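Local coordinates for uncharacterized protein (Ruminococcus gnavus, PDB 4QAN) that is of unknown function but has a cystatin-like fold, as a divergent member of the NTF2-like superfamily, and binds a magnesium ion, at residues S36-N41 with E103-E108; T90-T95 with E262-L267; E143-V148 with S154-F159; Q227-I232 with L305-V310; Q324-Y329 with N335-Y340. All coordinates share one frame; numbering follows the deposited sequence.

Interaction 1: residues S36-N41 with E103-E108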
# COMPACT_ATOMS: atom_id res chain seq x y z
N SER A 36 4.15 -20.38 -10.45
CA SER A 36 3.20 -21.35 -9.90
C SER A 36 1.97 -20.67 -9.29
O SER A 36 0.84 -21.08 -9.52
CB SER A 36 3.85 -22.21 -8.83
OG SER A 36 2.86 -22.96 -8.17
N ALA A 37 2.22 -19.65 -8.47
CA ALA A 37 1.13 -18.91 -7.84
C ALA A 37 0.15 -18.45 -8.90
O ALA A 37 -1.05 -18.68 -8.77
CB ALA A 37 1.67 -17.72 -7.07
N LEU A 38 0.67 -17.82 -9.96
CA LEU A 38 -0.14 -17.33 -11.07
C LEU A 38 -0.87 -18.48 -11.76
O LEU A 38 -2.03 -18.34 -12.12
CB LEU A 38 0.71 -16.59 -12.09
CG LEU A 38 1.25 -15.23 -11.61
CD1 LEU A 38 2.53 -14.85 -12.34
CD2 LEU A 38 0.21 -14.13 -11.79
N LYS A 39 -0.18 -19.60 -11.93
CA LYS A 39 -0.79 -20.77 -12.55
C LYS A 39 -2.00 -21.25 -11.75
O LYS A 39 -3.02 -21.61 -12.33
CB LYS A 39 0.24 -21.89 -12.67
CG LYS A 39 -0.23 -23.11 -13.45
CD LYS A 39 0.84 -24.20 -13.41
CE LYS A 39 0.46 -25.40 -14.25
NZ LYS A 39 0.29 -25.01 -15.68
N LYS A 40 -1.86 -21.24 -10.42
CA LYS A 40 -2.90 -21.74 -9.52
C LYS A 40 -3.86 -20.65 -9.10
O LYS A 40 -4.66 -20.85 -8.19
CB LYS A 40 -2.27 -22.34 -8.27
CG LYS A 40 -1.26 -23.44 -8.52
CD LYS A 40 -0.51 -23.77 -7.24
CE LYS A 40 0.06 -25.17 -7.28
NZ LYS A 40 1.37 -25.23 -8.00
N ASN A 41 -3.77 -19.48 -9.73
CA ASN A 41 -4.57 -18.33 -9.35
C ASN A 41 -4.66 -18.18 -7.81
O ASN A 41 -5.73 -17.94 -7.25
CB ASN A 41 -5.97 -18.44 -9.98
CG ASN A 41 -6.80 -17.17 -9.83
OD1 ASN A 41 -6.28 -16.06 -9.65
ND2 ASN A 41 -8.11 -17.33 -9.89
N GLU A 103 -3.40 -9.32 -10.79
CA GLU A 103 -4.67 -9.31 -11.54
C GLU A 103 -4.45 -8.97 -13.01
O GLU A 103 -5.00 -9.64 -13.90
CB GLU A 103 -5.67 -8.35 -10.90
CG GLU A 103 -6.20 -8.83 -9.55
CD GLU A 103 -7.07 -7.79 -8.83
OE1 GLU A 103 -7.04 -6.61 -9.22
OE2 GLU A 103 -7.78 -8.15 -7.87
N GLU A 104 -3.63 -7.96 -13.27
CA GLU A 104 -3.31 -7.56 -14.64
C GLU A 104 -2.73 -8.72 -15.47
O GLU A 104 -3.24 -9.02 -16.56
CB GLU A 104 -2.37 -6.36 -14.65
CG GLU A 104 -2.06 -5.84 -16.03
CD GLU A 104 -1.20 -4.59 -16.02
OE1 GLU A 104 -1.05 -3.96 -14.95
OE2 GLU A 104 -0.68 -4.23 -17.10
N LEU A 105 -1.68 -9.37 -14.97
CA LEU A 105 -1.07 -10.51 -15.68
C LEU A 105 -2.06 -11.65 -15.85
O LEU A 105 -2.02 -12.36 -16.86
CB LEU A 105 0.17 -11.04 -14.97
CG LEU A 105 1.54 -10.44 -15.29
CD1 LEU A 105 1.64 -8.99 -14.81
CD2 LEU A 105 2.63 -11.29 -14.66
N SER A 106 -2.90 -11.87 -14.85
CA SER A 106 -3.93 -12.91 -14.91
C SER A 106 -4.97 -12.58 -15.97
O SER A 106 -5.57 -13.48 -16.54
CB SER A 106 -4.61 -13.09 -13.55
OG SER A 106 -3.75 -13.72 -12.61
N THR A 107 -5.18 -11.30 -16.24
CA THR A 107 -6.08 -10.85 -17.30
C THR A 107 -5.39 -10.90 -18.65
O THR A 107 -5.93 -11.44 -19.60
CB THR A 107 -6.58 -9.42 -17.03
OG1 THR A 107 -7.51 -9.44 -15.94
CG2 THR A 107 -7.28 -8.82 -18.25
N GLU A 108 -4.19 -10.33 -18.72
CA GLU A 108 -3.50 -10.13 -20.01
C GLU A 108 -2.87 -11.39 -20.60
O GLU A 108 -2.36 -11.36 -21.72
CB GLU A 108 -2.44 -9.04 -19.88
CG GLU A 108 -3.02 -7.65 -19.66
CD GLU A 108 -3.95 -7.23 -20.78
OE1 GLU A 108 -3.57 -7.35 -21.96
OE2 GLU A 108 -5.07 -6.76 -20.48
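Leu38, near the end of helix 27-39, meets Leu105 and Ser106 on the last turn of helix 87-108, a worked example of a helix pair joined through the branches of a single leucine. The apolar part is light: CD1 of Leu38 comes within 4.3 Å of CD2 of Leu105, methyl to methyl. The other branch serves a different partner, CD2 of Leu38 lying 4.1 Å from OG of Ser106. With CG opposite the carbonyl carbon (chi1 -70°), the leucine sends its fork across the gap so that each methyl finds its own neighbour. Phe102, one turn before Ser106, also packs against Leu38 and Asn41.

Just past this point the helix is closed by a Schellman motif. Asn41, with its positive phi, is the C-prime residue; its N bonds to Leu38 O at 3.2 Å, and the following amide returns to Ala37 O. The chain therefore turns away directly after the contact.

No hydrogen bond crosses between the two segments. OG of Ser106 turns back to Phe102 O in its own helix, which leaves its meeting with Leu38 one of van der Waals type. Lys40 NZ donates to Ser36 OG at 2.7 Å, and both atoms also bind the carbonyl of Pro202.

Interaction 2: residues T90-T95 with E262-L267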
# COMPACT_ATOMS: atom_id res chain seq x y z
N THR A 90 2.56 1.58 4.40
CA THR A 90 3.46 1.20 3.33
C THR A 90 3.16 -0.24 2.94
O THR A 90 2.99 -0.53 1.75
CB THR A 90 4.95 1.37 3.73
OG1 THR A 90 5.19 2.72 4.17
CG2 THR A 90 5.85 1.10 2.55
N SER A 91 3.05 -1.11 3.93
CA SER A 91 2.68 -2.51 3.68
C SER A 91 1.36 -2.61 2.93
O SER A 91 1.27 -3.34 1.95
CB SER A 91 2.59 -3.32 4.97
OG SER A 91 1.93 -4.56 4.73
N ALA A 92 0.36 -1.87 3.38
CA ALA A 92 -0.96 -1.94 2.78
C ALA A 92 -0.98 -1.40 1.36
O ALA A 92 -1.63 -2.00 0.51
CB ALA A 92 -1.98 -1.23 3.64
N GLU A 93 -0.30 -0.30 1.09
CA GLU A 93 -0.27 0.20 -0.28
C GLU A 93 0.49 -0.75 -1.19
O GLU A 93 0.06 -1.01 -2.30
CB GLU A 93 0.31 1.60 -0.37
CG GLU A 93 -0.63 2.68 0.14
CD GLU A 93 -0.34 4.01 -0.49
OE1 GLU A 93 -0.62 4.14 -1.70
OE2 GLU A 93 0.16 4.94 0.20
N MSE A 94 1.62 -1.26 -0.72
CA MSE A 94 2.43 -2.16 -1.53
C MSE A 94 1.64 -3.39 -1.88
O MSE A 94 1.63 -3.81 -3.03
CB MSE A 94 3.71 -2.52 -0.80
CG MSE A 94 4.68 -1.34 -0.81
SE MSE A 94 6.41 -1.98 -0.16
CE MSE A 94 6.94 -2.73 -1.90
N THR A 95 0.96 -3.94 -0.88
CA THR A 95 0.10 -5.11 -1.06
C THR A 95 -0.96 -4.87 -2.15
O THR A 95 -1.12 -5.68 -3.05
CB THR A 95 -0.54 -5.53 0.29
OG1 THR A 95 0.50 -5.75 1.25
CG2 THR A 95 -1.34 -6.81 0.17
N GLU A 262 -6.23 1.46 -0.54
CA GLU A 262 -6.79 2.79 -0.84
C GLU A 262 -6.96 3.65 0.41
O GLU A 262 -6.68 4.85 0.40
CB GLU A 262 -8.18 2.69 -1.50
CG GLU A 262 -8.21 2.14 -2.90
CD GLU A 262 -7.76 3.14 -3.95
OE1 GLU A 262 -7.24 4.22 -3.58
OE2 GLU A 262 -7.92 2.85 -5.16
N TYR A 263 -7.46 3.06 1.48
CA TYR A 263 -7.70 3.87 2.68
C TYR A 263 -6.36 4.31 3.27
O TYR A 263 -6.22 5.44 3.71
CB TYR A 263 -8.57 3.15 3.71
CG TYR A 263 -8.99 4.06 4.85
CD1 TYR A 263 -9.99 5.01 4.67
CD2 TYR A 263 -8.37 3.98 6.10
CE1 TYR A 263 -10.37 5.86 5.70
CE2 TYR A 263 -8.75 4.81 7.14
CZ TYR A 263 -9.75 5.75 6.93
OH TYR A 263 -10.15 6.58 7.96
N ALA A 264 -5.37 3.41 3.23
CA ALA A 264 -4.03 3.74 3.64
C ALA A 264 -3.49 4.96 2.88
O ALA A 264 -2.83 5.84 3.45
CB ALA A 264 -3.10 2.55 3.44
N LYS A 265 -3.75 4.97 1.58
CA LYS A 265 -3.38 6.09 0.75
C LYS A 265 -4.05 7.38 1.19
O LYS A 265 -3.39 8.42 1.22
CB LYS A 265 -3.70 5.82 -0.71
CG LYS A 265 -3.05 6.84 -1.61
CD LYS A 265 -3.26 6.57 -3.07
CE LYS A 265 -2.54 7.64 -3.87
NZ LYS A 265 -2.80 7.48 -5.31
N GLU A 266 -5.35 7.32 1.50
CA GLU A 266 -6.13 8.50 1.97
C GLU A 266 -5.61 9.00 3.31
O GLU A 266 -5.56 10.21 3.57
CB GLU A 266 -7.62 8.19 2.21
CG GLU A 266 -8.53 7.93 1.02
CD GLU A 266 -9.97 7.51 1.45
OE1 GLU A 266 -10.71 8.27 2.18
OE2 GLU A 266 -10.37 6.40 1.04
N LEU A 267 -5.27 8.05 4.18
CA LEU A 267 -4.74 8.36 5.50
C LEU A 267 -3.38 9.05 5.35
O LEU A 267 -3.19 10.18 5.83
CB LEU A 267 -4.66 7.08 6.34
CG LEU A 267 -3.98 7.10 7.72
CD1 LEU A 267 -4.32 8.35 8.50
CD2 LEU A 267 -4.34 5.86 8.53
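Ala92 starts the contact: its CB meets CB of Ala264 at 3.9 Å, and these two small residues let the helices approach to 8.4 Å between axes, at 133° between their directions. Glu93 follows and supplies the longer reach. Its CG passes 4.1 Å from Ala264 CB, and its carboxylate lies across the stem of Lys265, the two side chains at about a right angle, with OE1 3.6 Å from Lys265 CG. OE2 is held by a salt bridge to Lys268, one turn along, whereas Lys265 extends away to pair with Asp75. If Glu93 were an alanine here, Lys268 would probably be left without its carboxylate mate and the stem of Lys265 would lose its cover. Helices 87-108 and 254-275 are thus joined close to the centre of the molecule by an alanine pair flanked by charge, so that Glu93 offers aliphatic carbon to one neighbour and negative charge to another.

Interaction 3: residues E143-V148 with S154-F159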
# COMPACT_ATOMS: atom_id res chain seq x y z
N GLU A 143 17.15 -8.69 -13.23
CA GLU A 143 16.04 -8.52 -14.17
C GLU A 143 15.96 -9.73 -15.07
O GLU A 143 16.90 -10.02 -15.82
CB GLU A 143 16.24 -7.26 -15.02
CG GLU A 143 15.74 -5.98 -14.36
CD GLU A 143 15.90 -4.77 -15.27
OE1 GLU A 143 17.05 -4.51 -15.68
OE2 GLU A 143 14.89 -4.09 -15.57
N LEU A 144 14.85 -10.46 -14.99
CA LEU A 144 14.69 -11.70 -15.73
C LEU A 144 13.63 -11.59 -16.80
O LEU A 144 12.60 -10.95 -16.60
CB LEU A 144 14.33 -12.86 -14.79
CG LEU A 144 15.42 -13.23 -13.78
CD1 LEU A 144 15.14 -12.57 -12.43
CD2 LEU A 144 15.55 -14.73 -13.61
N GLU A 145 13.94 -12.18 -17.95
CA GLU A 145 12.98 -12.38 -19.02
C GLU A 145 12.46 -13.80 -18.89
O GLU A 145 13.25 -14.74 -18.79
CB GLU A 145 13.66 -12.22 -20.38
CG GLU A 145 14.34 -10.88 -20.60
CD GLU A 145 14.99 -10.80 -21.97
OE1 GLU A 145 15.22 -11.86 -22.60
OE2 GLU A 145 15.28 -9.67 -22.43
N ILE A 146 11.14 -13.96 -18.92
CA ILE A 146 10.53 -15.26 -18.70
C ILE A 146 9.67 -15.63 -19.91
O ILE A 146 8.78 -14.88 -20.29
CB ILE A 146 9.68 -15.25 -17.42
CG1 ILE A 146 10.53 -14.79 -16.23
CG2 ILE A 146 9.07 -16.62 -17.13
CD1 ILE A 146 9.70 -14.27 -15.08
N TYR A 147 9.95 -16.78 -20.50
CA TYR A 147 9.19 -17.26 -21.65
C TYR A 147 8.27 -18.38 -21.20
O TYR A 147 8.72 -19.42 -20.71
CB TYR A 147 10.14 -17.74 -22.77
CG TYR A 147 11.03 -16.62 -23.29
CD1 TYR A 147 10.61 -15.80 -24.33
CD2 TYR A 147 12.27 -16.37 -22.71
CE1 TYR A 147 11.41 -14.77 -24.79
CE2 TYR A 147 13.08 -15.34 -23.17
CZ TYR A 147 12.65 -14.54 -24.21
OH TYR A 147 13.44 -13.51 -24.67
N VAL A 148 6.97 -18.16 -21.35
CA VAL A 148 5.98 -19.16 -20.99
C VAL A 148 5.09 -19.49 -22.18
O VAL A 148 5.14 -18.81 -23.20
CB VAL A 148 5.10 -18.68 -19.81
CG1 VAL A 148 5.98 -18.35 -18.61
CG2 VAL A 148 4.23 -17.49 -20.21
N SER A 154 2.72 -18.28 -26.99
CA SER A 154 3.93 -18.10 -26.20
C SER A 154 3.99 -16.62 -25.78
O SER A 154 3.69 -15.74 -26.59
CB SER A 154 5.16 -18.49 -27.02
OG SER A 154 6.35 -18.44 -26.23
N TYR A 155 4.36 -16.35 -24.53
CA TYR A 155 4.51 -14.96 -24.06
C TYR A 155 5.85 -14.75 -23.36
O TYR A 155 6.44 -15.69 -22.83
CB TYR A 155 3.37 -14.56 -23.10
CG TYR A 155 1.98 -14.85 -23.62
CD1 TYR A 155 1.36 -16.07 -23.37
CD2 TYR A 155 1.28 -13.91 -24.37
CE1 TYR A 155 0.09 -16.35 -23.84
CE2 TYR A 155 0.01 -14.17 -24.84
CZ TYR A 155 -0.58 -15.39 -24.57
OH TYR A 155 -1.84 -15.67 -25.04
N ARG A 156 6.34 -13.51 -23.37
CA ARG A 156 7.52 -13.13 -22.59
C ARG A 156 7.06 -12.27 -21.43
O ARG A 156 6.22 -11.38 -21.60
CB ARG A 156 8.57 -12.39 -23.43
CG ARG A 156 9.74 -11.84 -22.61
CD ARG A 156 10.92 -11.35 -23.44
NE ARG A 156 10.56 -10.33 -24.42
CZ ARG A 156 10.28 -9.06 -24.14
NH1 ARG A 156 10.31 -8.61 -22.89
NH2 ARG A 156 9.96 -8.22 -25.12
N LEU A 157 7.60 -12.53 -20.24
CA LEU A 157 7.32 -11.68 -19.08
C LEU A 157 8.63 -11.12 -18.57
O LEU A 157 9.69 -11.69 -18.81
CB LEU A 157 6.63 -12.48 -17.98
CG LEU A 157 5.51 -13.44 -18.39
CD1 LEU A 157 5.24 -14.45 -17.29
CD2 LEU A 157 4.25 -12.67 -18.72
N GLY A 158 8.56 -9.99 -17.86
CA GLY A 158 9.74 -9.41 -17.23
C GLY A 158 9.51 -9.24 -15.75
O GLY A 158 8.68 -8.44 -15.35
N PHE A 159 10.23 -10.00 -14.93
CA PHE A 159 10.19 -9.81 -13.48
C PHE A 159 11.48 -9.15 -12.99
O PHE A 159 12.59 -9.47 -13.46
CB PHE A 159 10.00 -11.14 -12.71
CG PHE A 159 8.69 -11.85 -12.96
CD1 PHE A 159 7.66 -11.27 -13.71
CD2 PHE A 159 8.47 -13.09 -12.39
CE1 PHE A 159 6.46 -11.94 -13.91
CE2 PHE A 159 7.27 -13.77 -12.59
CZ PHE A 159 6.27 -13.19 -13.35
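Val148 O is gripped twice, by Tyr155 N at 2.9 Å and, less closely, by Ser154 OG at 3.3 Å, the two donors arriving from opposite faces of its plane. From there the antiparallel ladder runs through the hydrogen-bonded pairs Ile146-Leu157 and Leu144-Phe159, a textbook beta hairpin; Leu157 N reaches Ile146 O at 2.6 Å. On one side of the sheet Tyr147 and Arg156 lie alongside, with Arg156 CG over a face of the ring and CD 3.5 Å from Tyr147 OH. On the other side, CG1 of Val148 meets CD1 of Leu157 at 4.2 Å, and Ile146 sets CD1 over a face of Phe159 in a CH-pi contact, modelled too close for its distance to be trusted. With an alanine in place of Phe159, a gap would probably open beside Ile146, and Leu38 and Leu105, which it touches, would lose a partner. Strand 116-122 bonds to the outer edge of strand 140-150, and helix 27-39 packs Val31 and Leu35 over the face bearing Leu144, Ile146 and Leu157.

Interaction 4: residues Q227-I232 with L305-V310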
# COMPACT_ATOMS: atom_id res chain seq x y z
N GLN A 227 -11.04 8.07 18.34
CA GLN A 227 -10.12 6.96 18.55
C GLN A 227 -9.24 6.72 17.37
O GLN A 227 -8.14 6.21 17.54
CB GLN A 227 -10.85 5.67 18.92
CG GLN A 227 -11.27 5.58 20.38
CD GLN A 227 -10.09 5.68 21.33
OE1 GLN A 227 -9.97 6.66 22.05
NE2 GLN A 227 -9.21 4.67 21.32
N PHE A 228 -9.74 7.02 16.17
CA PHE A 228 -8.94 7.05 14.94
C PHE A 228 -7.75 8.01 15.08
O PHE A 228 -6.60 7.62 14.87
CB PHE A 228 -9.86 7.46 13.79
CG PHE A 228 -9.15 7.75 12.48
CD1 PHE A 228 -8.65 6.72 11.70
CD2 PHE A 228 -9.07 9.05 12.00
CE1 PHE A 228 -8.04 6.99 10.48
CE2 PHE A 228 -8.47 9.32 10.78
CZ PHE A 228 -7.95 8.28 10.02
N ILE A 229 -8.02 9.24 15.50
CA ILE A 229 -6.94 10.20 15.77
C ILE A 229 -6.02 9.78 16.92
O ILE A 229 -4.82 10.02 16.88
CB ILE A 229 -7.52 11.63 15.99
CG1 ILE A 229 -8.21 12.10 14.69
CG2 ILE A 229 -6.46 12.61 16.46
CD1 ILE A 229 -7.34 12.11 13.45
N TYR A 230 -6.55 9.11 17.94
CA TYR A 230 -5.72 8.62 19.02
C TYR A 230 -4.75 7.55 18.51
O TYR A 230 -3.58 7.53 18.90
CB TYR A 230 -6.58 8.03 20.15
CG TYR A 230 -5.79 7.42 21.31
CD1 TYR A 230 -5.07 8.23 22.18
CD2 TYR A 230 -5.76 6.03 21.52
CE1 TYR A 230 -4.34 7.69 23.23
CE2 TYR A 230 -5.03 5.47 22.57
CZ TYR A 230 -4.33 6.30 23.42
OH TYR A 230 -3.62 5.76 24.47
N ALA A 231 -5.25 6.66 17.66
CA ALA A 231 -4.38 5.67 17.00
C ALA A 231 -3.20 6.32 16.24
O ALA A 231 -2.05 5.87 16.33
CB ALA A 231 -5.21 4.82 16.05
N ILE A 232 -3.51 7.37 15.50
CA ILE A 232 -2.49 8.15 14.77
C ILE A 232 -1.46 8.75 15.74
O ILE A 232 -0.24 8.62 15.52
CB ILE A 232 -3.17 9.22 13.88
CG1 ILE A 232 -3.83 8.50 12.69
CG2 ILE A 232 -2.15 10.25 13.39
CD1 ILE A 232 -4.75 9.35 11.82
N LEU A 305 -0.82 15.84 17.24
CA LEU A 305 -2.01 16.08 16.47
C LEU A 305 -3.19 15.88 17.41
O LEU A 305 -3.46 14.76 17.84
CB LEU A 305 -2.12 15.13 15.29
CG LEU A 305 -3.41 15.30 14.50
CD1 LEU A 305 -3.35 16.59 13.73
CD2 LEU A 305 -3.61 14.12 13.58
N ASP A 306 -3.86 16.98 17.73
CA ASP A 306 -5.00 16.98 18.64
C ASP A 306 -6.27 17.38 17.94
O ASP A 306 -6.32 18.33 17.15
CB ASP A 306 -4.78 17.96 19.78
CG ASP A 306 -3.92 17.39 20.89
OD1 ASP A 306 -4.28 16.31 21.39
OD2 ASP A 306 -2.91 18.02 21.24
N LEU A 307 -7.32 16.67 18.29
CA LEU A 307 -8.65 17.00 17.88
C LEU A 307 -9.23 18.02 18.89
O LEU A 307 -9.25 17.78 20.09
CB LEU A 307 -9.45 15.69 17.85
CG LEU A 307 -10.60 15.47 16.89
CD1 LEU A 307 -10.23 15.75 15.44
CD2 LEU A 307 -11.04 14.03 17.07
N ILE A 308 -9.63 19.19 18.42
CA ILE A 308 -10.31 20.16 19.29
C ILE A 308 -11.80 19.81 19.40
O ILE A 308 -12.40 19.89 20.47
CB ILE A 308 -10.14 21.59 18.77
CG1 ILE A 308 -8.67 22.01 18.83
CG2 ILE A 308 -10.98 22.58 19.58
CD1 ILE A 308 -8.34 23.20 17.96
N LYS A 309 -12.40 19.42 18.28
CA LYS A 309 -13.82 19.16 18.20
C LYS A 309 -14.16 18.32 16.97
O LYS A 309 -13.56 18.48 15.91
CB LYS A 309 -14.58 20.48 18.15
CG LYS A 309 -15.99 20.41 18.71
CD LYS A 309 -16.45 21.79 19.12
CE LYS A 309 -17.90 21.80 19.57
NZ LYS A 309 -18.29 23.20 19.89
N VAL A 310 -15.11 17.40 17.13
CA VAL A 310 -15.73 16.68 16.02
C VAL A 310 -17.16 17.20 15.84
O VAL A 310 -18.00 17.01 16.72
CB VAL A 310 -15.76 15.18 16.30
CG1 VAL A 310 -16.39 14.42 15.13
CG2 VAL A 310 -14.34 14.70 16.59
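Ile232, which touches Leu305 across the contact, also lays CD1 over one face of the Phe228 ring in its own helix, 3.8 Å above the plane and displaced toward the rim. Ile232 CG2 does the reaching, coming 4.1 Å from Leu305 CD2. Ile229, one turn earlier, carries most of the load by dividing its carbons. Its CD1 meets Leu305 CD2 at 4.2 Å, and its CG1 approaches Leu307 CD2. Having CG2 opposite the backbone N and CG1 opposite the carbonyl carbon rests CG2 against Leu305 O at 3.9 Å, while the CG1-CD1 branch runs between Leu307 and the side chain of Leu305. The side chains that meet are all aliphatic, and no hydrogen bond crosses; the helix lies on the sheet, its axis 163° from the strand direction. Just beyond Leu307, Ile308 and Lys309 both face Leu328 in a classic beta bulge. Tyr329 of strand 322-331 packs on Ile229, Leu305 and Leu307, while helix 254-275 supports Phe228 and Ile232 through Tyr263, Leu267 and Met270.

Interaction 5: residues Q324-Y329 with N335-Y340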
# COMPACT_ATOMS: atom_id res chain seq x y z
N GLN A 324 -21.96 12.93 7.76
CA GLN A 324 -20.74 13.69 7.56
C GLN A 324 -20.40 14.54 8.78
O GLN A 324 -21.27 15.18 9.39
CB GLN A 324 -20.86 14.58 6.33
CG GLN A 324 -20.75 13.82 5.03
CD GLN A 324 -20.97 14.71 3.83
OE1 GLN A 324 -20.21 15.64 3.58
NE2 GLN A 324 -22.01 14.42 3.07
N TYR A 325 -19.12 14.55 9.11
CA TYR A 325 -18.63 15.24 10.28
C TYR A 325 -17.36 15.98 9.90
O TYR A 325 -16.61 15.52 9.04
CB TYR A 325 -18.35 14.21 11.41
CG TYR A 325 -19.59 13.82 12.19
CD1 TYR A 325 -20.46 12.83 11.72
CD2 TYR A 325 -19.91 14.47 13.39
CE1 TYR A 325 -21.61 12.50 12.43
CE2 TYR A 325 -21.04 14.13 14.10
CZ TYR A 325 -21.89 13.15 13.62
OH TYR A 325 -23.02 12.84 14.35
N ALA A 326 -17.13 17.12 10.55
CA ALA A 326 -15.88 17.88 10.40
C ALA A 326 -15.00 17.68 11.61
O ALA A 326 -15.48 17.69 12.74
CB ALA A 326 -16.19 19.36 10.22
N GLY A 327 -13.72 17.47 11.38
CA GLY A 327 -12.72 17.40 12.44
C GLY A 327 -12.02 18.76 12.52
O GLY A 327 -11.61 19.31 11.49
N LEU A 328 -11.93 19.32 13.72
CA LEU A 328 -11.17 20.55 13.96
C LEU A 328 -9.97 20.18 14.82
O LEU A 328 -10.12 19.52 15.85
CB LEU A 328 -12.04 21.60 14.66
CG LEU A 328 -11.37 22.91 15.06
CD1 LEU A 328 -10.95 23.67 13.82
CD2 LEU A 328 -12.30 23.76 15.91
N TYR A 329 -8.77 20.59 14.38
CA TYR A 329 -7.53 20.09 14.95
C TYR A 329 -6.59 21.20 15.40
O TYR A 329 -6.68 22.33 14.95
CB TYR A 329 -6.74 19.25 13.93
CG TYR A 329 -7.49 18.11 13.27
CD1 TYR A 329 -8.39 18.36 12.25
CD2 TYR A 329 -7.27 16.80 13.65
CE1 TYR A 329 -9.06 17.33 11.64
CE2 TYR A 329 -7.93 15.75 13.03
CZ TYR A 329 -8.83 16.03 12.02
OH TYR A 329 -9.51 15.03 11.39
N ASN A 335 -3.90 25.13 13.36
CA ASN A 335 -5.28 24.63 13.29
C ASN A 335 -5.69 24.27 11.89
O ASN A 335 -5.44 25.02 10.94
CB ASN A 335 -6.24 25.68 13.83
CG ASN A 335 -5.92 26.06 15.25
OD1 ASN A 335 -5.63 27.22 15.54
ND2 ASN A 335 -5.94 25.07 16.13
N TYR A 336 -6.35 23.11 11.77
CA TYR A 336 -6.81 22.60 10.50
C TYR A 336 -8.24 22.09 10.62
O TYR A 336 -8.74 21.84 11.71
CB TYR A 336 -5.91 21.46 10.02
CG TYR A 336 -4.49 21.88 9.75
CD1 TYR A 336 -3.54 21.93 10.77
CD2 TYR A 336 -4.09 22.26 8.47
CE1 TYR A 336 -2.24 22.32 10.53
CE2 TYR A 336 -2.79 22.67 8.21
CZ TYR A 336 -1.86 22.70 9.24
OH TYR A 336 -0.58 23.10 9.00
N LEU A 337 -8.88 21.95 9.47
CA LEU A 337 -10.15 21.27 9.36
C LEU A 337 -9.97 20.08 8.41
O LEU A 337 -9.27 20.19 7.40
CB LEU A 337 -11.20 22.21 8.81
CG LEU A 337 -12.65 21.78 9.04
CD1 LEU A 337 -13.08 22.14 10.46
CD2 LEU A 337 -13.58 22.43 8.03
N THR A 338 -10.60 18.96 8.73
CA THR A 338 -10.82 17.91 7.75
C THR A 338 -12.25 17.42 7.80
O THR A 338 -12.98 17.73 8.73
CB THR A 338 -9.93 16.70 8.03
OG1 THR A 338 -10.44 15.99 9.18
CG2 THR A 338 -8.49 17.15 8.23
N GLY A 339 -12.61 16.61 6.81
CA GLY A 339 -13.93 16.03 6.70
C GLY A 339 -13.95 14.52 6.81
O GLY A 339 -13.02 13.84 6.36
N TYR A 340 -15.01 14.00 7.41
CA TYR A 340 -15.25 12.56 7.54
C TYR A 340 -16.63 12.22 7.05
O TYR A 340 -17.55 13.04 7.13
CB TYR A 340 -15.16 12.12 9.00
CG TYR A 340 -13.80 12.21 9.62
CD1 TYR A 340 -13.33 13.41 10.15
CD2 TYR A 340 -12.98 11.10 9.69
CE1 TYR A 340 -12.09 13.50 10.73
CE2 TYR A 340 -11.74 11.17 10.26
CZ TYR A 340 -11.30 12.38 10.80
OH TYR A 340 -10.06 12.44 11.36
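Strands 324-329 and 335-340 run antiparallel with axes 4.6 Å apart, Tyr325-Tyr340 and Gly327-Thr338 forming hydrogen-bonded pairs of a hairpin. Tyr329 then reaches over Gly327, where any side chain would collide with its hydroxyl, and its OH meets Thr338 OG1 at 2.6 Å and, at the ring edge and in its plane, Tyr340 OH at 2.6 Å. Thr338 crosses the tyrosine at about a right angle; its OG1, lodged between the backbone N and carbonyl carbon (chi1 74°), is thereby turned to the phenol, while Tyr340 comes from the opposite direction. Near the hairpin's turn, Asn335 ND2 donates to Tyr329 O at 3.1 Å, nearly straight at 171°, its OD1 being taken by Lys371. The reverse face is apolar, CD1 of Leu337 lying 4.2 Å from Ala326 CB, with helix 371-378 packed against Leu328 and Leu337. Because a hydroxyl carries one proton, Tyr329 OH must accept at least one of its two bonds, and the pair links three hydroxyls in one network that fixes both phenol ends.

From the N terminus, interaction 1 closes the first large loop, bringing helix 27-39 to the end of helix 87-108. Interaction 2 opens on that same helix before the loop is closed, so the two cross, and it joins helix 87-108 to helix 254-275. Nested inside its loop is the hairpin of interaction 3, whose Phe159 touches both leucines of interaction 1. Interaction 4 starts before interaction 2 closes and crosses it as well, Leu267 packing on Phe228 and Ile232. Interaction 5 follows in series, its hairpin adjoining strand 305-314 in one sheet. Interactions 1 and 3 lie on one side of the chain's centre, 4 and 5 on the other, with 2 between them.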